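Local coordinates for protein restriction endonuclease (Mycobacterium sp., PDB 4F0Q) that cleaves DNA in response to cytosine methylation as a tetrameric modification-dependent restriction endonuclease, at residues A267-Q275 with G389-I400. Sequence-based numbering, arbitrary orientation.
Sequences AVQSSKEQQ and GSFSRQAQVEII
Gln274 reaches from the short helix 271-274 to the backbone of Phe391, and shows how one primary amide can occupy both the N-H and the C=O of a strand residue, while Ser390 and Ser392 pair with Val365 of strand 364-365. Gln274 CB rests on Ser390 OG at 3.6 Å; the chain then runs out extended (chi2 178°), bringing CD over Ser390 CB. At the tip the amide splits its two functions over a single residue: Gln274 OE1 accepts from Phe391 N (2.9 Å, nearly straight at 171°) while Gln274 NE2 donates to Phe391 O (3.0 Å), in the carbonyl plane and on a lone pair. Gln274 OE1 also sits at the edge of the Phe391 ring, 3.4 Å from Phe391 CD2, with amide and ring almost coplanar.

From helix 393-401, Gln396 does the converse: Gln396 NE2 gives a 2.8 Å bond to Gln269 O, and its OE1 accepts from Gln269 N. Gln269 O thus serves two donors, since Gln274 NE2 approaches it from above its carbonyl plane. Farther along, Val268 CG1 meets Arg393 CG, and Ile400 CD1 touches Ala267 CB. The Phe391 ring packs edge-to-face on Tyr385 and against Leu408 of strand 406-409. Two reciprocal glutamine clamps, each gripping both polar backbone atoms of one residue, therefore join 267-275 to strand 390-391 and helix 393-401 of the PDDEXK-type fold.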
loop_
_atom_site.group_PDB
_atom_site.type_symbol
_atom_site.label_atom_id
_atom_site.label_comp_id
_atom_site.label_asym_id
_atom_site.label_seq_id
_atom_site.Cartn_x
_atom_site.Cartn_y
_atom_site.Cartn_z
ATOM N N ALA A 267 3.223 -17.428 -10.282
ATOM C CA ALA A 267 2.796 -17.049 -8.940
ATOM C C ALA A 267 1.489 -17.738 -8.564
ATOM O O ALA A 267 0.919 -17.478 -7.505
ATOM C CB ALA A 267 2.656 -15.537 -8.836
ATOM N N VAL A 268 1.020 -18.617 -9.443
ATOM C CA VAL A 268 -0.202 -19.371 -9.195
ATOM C C VAL A 268 0.101 -20.672 -8.460
ATOM O O VAL A 268 0.751 -21.565 -9.001
ATOM C CB VAL A 268 -0.940 -19.696 -10.506
ATOM C CG1 VAL A 268 -2.138 -20.589 -10.230
ATOM C CG2 VAL A 268 -1.369 -18.415 -11.206
ATOM N N GLN A 269 -0.371 -20.770 -7.223
ATOM C CA GLN A 269 -0.171 -21.973 -6.429
ATOM C C GLN A 269 -1.370 -22.903 -6.547
ATOM O O GLN A 269 -2.514 -22.452 -6.590
ATOM C CB GLN A 269 0.062 -21.619 -4.959
ATOM C CG GLN A 269 1.266 -20.728 -4.717
ATOM C CD GLN A 269 1.567 -20.550 -3.244
ATOM O OE1 GLN A 269 0.993 -21.231 -2.395
ATOM N NE2 GLN A 269 2.471 -19.630 -2.931
ATOM N N SER A 270 -1.101 -24.202 -6.603
ATOM C CA SER A 270 -2.167 -25.192 -6.637
ATOM C C SER A 270 -2.826 -25.268 -5.268
ATOM O O SER A 270 -2.349 -24.663 -4.308
ATOM C CB SER A 270 -1.617 -26.563 -7.034
ATOM O OG SER A 270 -0.684 -27.034 -6.076
ATOM N N SER A 271 -3.925 -26.010 -5.178
ATOM C CA SER A 271 -4.600 -26.197 -3.902
ATOM C C SER A 271 -3.708 -26.977 -2.944
ATOM O O SER A 271 -3.748 -26.763 -1.735
ATOM C CB SER A 271 -5.937 -26.916 -4.092
ATOM O OG SER A 271 -6.838 -26.125 -4.848
ATOM N N LYS A 272 -2.893 -27.872 -3.495
ATOM C CA LYS A 272 -2.006 -28.701 -2.686
ATOM C C LYS A 272 -0.854 -27.889 -2.100
ATOM O O LYS A 272 -0.395 -28.157 -0.989
ATOM C CB LYS A 272 -1.464 -29.875 -3.507
ATOM C CG LYS A 272 -0.663 -30.878 -2.690
ATOM C CD LYS A 272 -0.381 -32.152 -3.472
ATOM C CE LYS A 272 0.548 -31.895 -4.646
ATOM N NZ LYS A 272 0.899 -33.157 -5.356
ATOM N N GLU A 273 -0.392 -26.895 -2.849
ATOM C CA GLU A 273 0.701 -26.043 -2.398
ATOM C C GLU A 273 0.267 -25.116 -1.265
ATOM O O GLU A 273 1.020 -24.884 -0.321
ATOM C CB GLU A 273 1.263 -25.228 -3.564
ATOM C CG GLU A 273 2.034 -26.057 -4.577
ATOM C CD GLU A 273 2.393 -25.269 -5.821
ATOM O OE1 GLU A 273 1.468 -24.892 -6.571
ATOM O OE2 GLU A 273 3.596 -25.027 -6.046
ATOM N N GLN A 274 -0.949 -24.591 -1.365
ATOM C CA GLN A 274 -1.474 -23.681 -0.352
ATOM C C GLN A 274 -1.802 -24.424 0.939
ATOM O O GLN A 274 -1.826 -23.834 2.019
ATOM C CB GLN A 274 -2.715 -22.959 -0.874
ATOM C CG GLN A 274 -2.494 -22.212 -2.176
ATOM C CD GLN A 274 -3.759 -21.556 -2.687
ATOM O OE1 GLN A 274 -4.409 -20.795 -1.972
ATOM N NE2 GLN A 274 -4.120 -21.855 -3.930
ATOM N N GLN A 275 -2.061 -25.721 0.816
ATOM C CA GLN A 275 -2.339 -26.567 1.966
ATOM C C GLN A 275 -1.040 -27.166 2.493
ATOM O O GLN A 275 -0.078 -27.322 1.739
ATOM C CB GLN A 275 -3.315 -27.681 1.577
ATOM C CG GLN A 275 -4.710 -27.191 1.228
ATOM C CD GLN A 275 -5.419 -26.568 2.410
ATOM O OE1 GLN A 275 -5.796 -27.261 3.354
ATOM N NE2 GLN A 275 -5.602 -25.253 2.366
ATOM N N GLY A 389 -9.096 -23.003 3.772
ATOM C CA GLY A 389 -8.948 -23.720 2.519
ATOM C C GLY A 389 -7.933 -23.068 1.600
ATOM O O GLY A 389 -6.924 -22.532 2.055
ATOM N N SER A 390 -8.205 -23.117 0.301
ATOM C CA SER A 390 -7.308 -22.536 -0.691
ATOM C C SER A 390 -8.043 -21.534 -1.574
ATOM O O SER A 390 -9.267 -21.425 -1.519
ATOM C CB SER A 390 -6.691 -23.633 -1.561
ATOM O OG SER A 390 -5.953 -24.554 -0.779
ATOM N N PHE A 391 -7.287 -20.801 -2.381
ATOM C CA PHE A 391 -7.872 -19.897 -3.361
ATOM C C PHE A 391 -7.826 -20.549 -4.736
ATOM O O PHE A 391 -6.814 -21.142 -5.114
ATOM C CB PHE A 391 -7.129 -18.558 -3.380
ATOM C CG PHE A 391 -7.144 -17.837 -2.061
ATOM C CD1 PHE A 391 -8.220 -17.042 -1.703
ATOM C CD2 PHE A 391 -6.081 -17.954 -1.180
ATOM C CE1 PHE A 391 -8.238 -16.377 -0.491
ATOM C CE2 PHE A 391 -6.094 -17.292 0.034
ATOM C CZ PHE A 391 -7.174 -16.503 0.378
ATOM N N SER A 392 -8.925 -20.445 -5.476
ATOM C CA SER A 392 -9.025 -21.055 -6.797
ATOM C C SER A 392 -7.992 -20.478 -7.755
ATOM O O SER A 392 -7.475 -19.383 -7.536
ATOM C CB SER A 392 -10.431 -20.872 -7.369
ATOM O OG SER A 392 -10.738 -19.500 -7.536
ATOM N N ARG A 393 -7.695 -21.223 -8.814
ATOM C CA ARG A 393 -6.702 -20.795 -9.789
ATOM C C ARG A 393 -7.136 -19.510 -10.481
ATOM O O ARG A 393 -6.326 -18.609 -10.704
ATOM C CB ARG A 393 -6.454 -21.891 -10.825
ATOM C CG ARG A 393 -5.282 -21.597 -11.741
ATOM C CD ARG A 393 -4.980 -22.756 -12.672
ATOM N NE ARG A 393 -3.659 -22.616 -13.277
ATOM C CZ ARG A 393 -3.408 -21.910 -14.375
ATOM N NH1 ARG A 393 -4.391 -21.276 -14.997
ATOM N NH2 ARG A 393 -2.171 -21.840 -14.850
ATOM N N GLN A 394 -8.422 -19.427 -10.808
ATOM C CA GLN A 394 -8.962 -18.265 -11.501
ATOM C C GLN A 394 -8.884 -17.010 -10.635
ATOM O O GLN A 394 -8.636 -15.915 -11.138
ATOM C CB GLN A 394 -10.405 -18.523 -11.939
ATOM C CG GLN A 394 -10.973 -17.451 -12.855
ATOM C CD GLN A 394 -10.163 -17.280 -14.128
ATOM O OE1 GLN A 394 -9.589 -18.238 -14.648
ATOM N NE2 GLN A 394 -10.110 -16.054 -14.634
ATOM N N ALA A 395 -9.091 -17.180 -9.332
ATOM C CA ALA A 395 -8.988 -16.071 -8.390
ATOM C C ALA A 395 -7.581 -15.485 -8.405
ATOM O O ALA A 395 -7.401 -14.276 -8.561
ATOM C CB ALA A 395 -9.357 -16.532 -6.989
ATOM N N GLN A 396 -6.589 -16.356 -8.251
ATOM C CA GLN A 396 -5.189 -15.950 -8.262
ATOM C C GLN A 396 -4.808 -15.315 -9.595
ATOM O O GLN A 396 -4.071 -14.330 -9.632
ATOM C CB GLN A 396 -4.289 -17.151 -7.975
ATOM C CG GLN A 396 -4.645 -17.899 -6.701
ATOM C CD GLN A 396 -3.756 -19.102 -6.462
ATOM O OE1 GLN A 396 -2.581 -18.963 -6.128
ATOM N NE2 GLN A 396 -4.315 -20.295 -6.638
ATOM N N VAL A 397 -5.313 -15.886 -10.685
ATOM C CA VAL A 397 -5.065 -15.352 -12.021
ATOM C C VAL A 397 -5.601 -13.928 -12.156
ATOM O O VAL A 397 -4.915 -13.041 -12.664
ATOM C CB VAL A 397 -5.681 -16.254 -13.117
ATOM C CG1 VAL A 397 -5.782 -15.507 -14.441
ATOM C CG2 VAL A 397 -4.863 -17.527 -13.280
ATOM N N GLU A 398 -6.824 -13.711 -11.682
ATOM C CA GLU A 398 -7.435 -12.388 -11.745
ATOM C C GLU A 398 -6.757 -11.399 -10.799
ATOM O O GLU A 398 -6.767 -10.193 -11.042
ATOM C CB GLU A 398 -8.936 -12.475 -11.462
ATOM C CG GLU A 398 -9.704 -13.267 -12.509
ATOM C CD GLU A 398 -11.160 -13.463 -12.147
ATOM O OE1 GLU A 398 -11.831 -14.289 -12.800
ATOM O OE2 GLU A 398 -11.638 -12.785 -11.214
ATOM N N ILE A 399 -6.166 -11.912 -9.723
ATOM C CA ILE A 399 -5.408 -11.073 -8.799
ATOM C C ILE A 399 -4.097 -10.609 -9.434
ATOM O O ILE A 399 -3.738 -9.434 -9.356
ATOM C CB ILE A 399 -5.107 -11.808 -7.476
ATOM C CG1 ILE A 399 -6.387 -11.974 -6.656
ATOM C CG2 ILE A 399 -4.071 -11.051 -6.660
ATOM C CD1 ILE A 399 -6.194 -12.767 -5.383
ATOM N N ILE A 400 -3.392 -11.540 -10.067
ATOM C CA ILE A 400 -2.125 -11.239 -10.726
ATOM C C ILE A 400 -2.310 -10.319 -11.933
ATOM O O ILE A 400 -1.592 -9.329 -12.083
ATOM C CB ILE A 400 -1.414 -12.529 -11.181
ATOM C CG1 ILE A 400 -1.057 -13.393 -9.972
ATOM C CG2 ILE A 400 -0.165 -12.200 -11.984
ATOM C CD1 ILE A 400 -0.578 -14.776 -10.336
HETATM O O HOH W 1 -6.903 -23.693 -6.428
#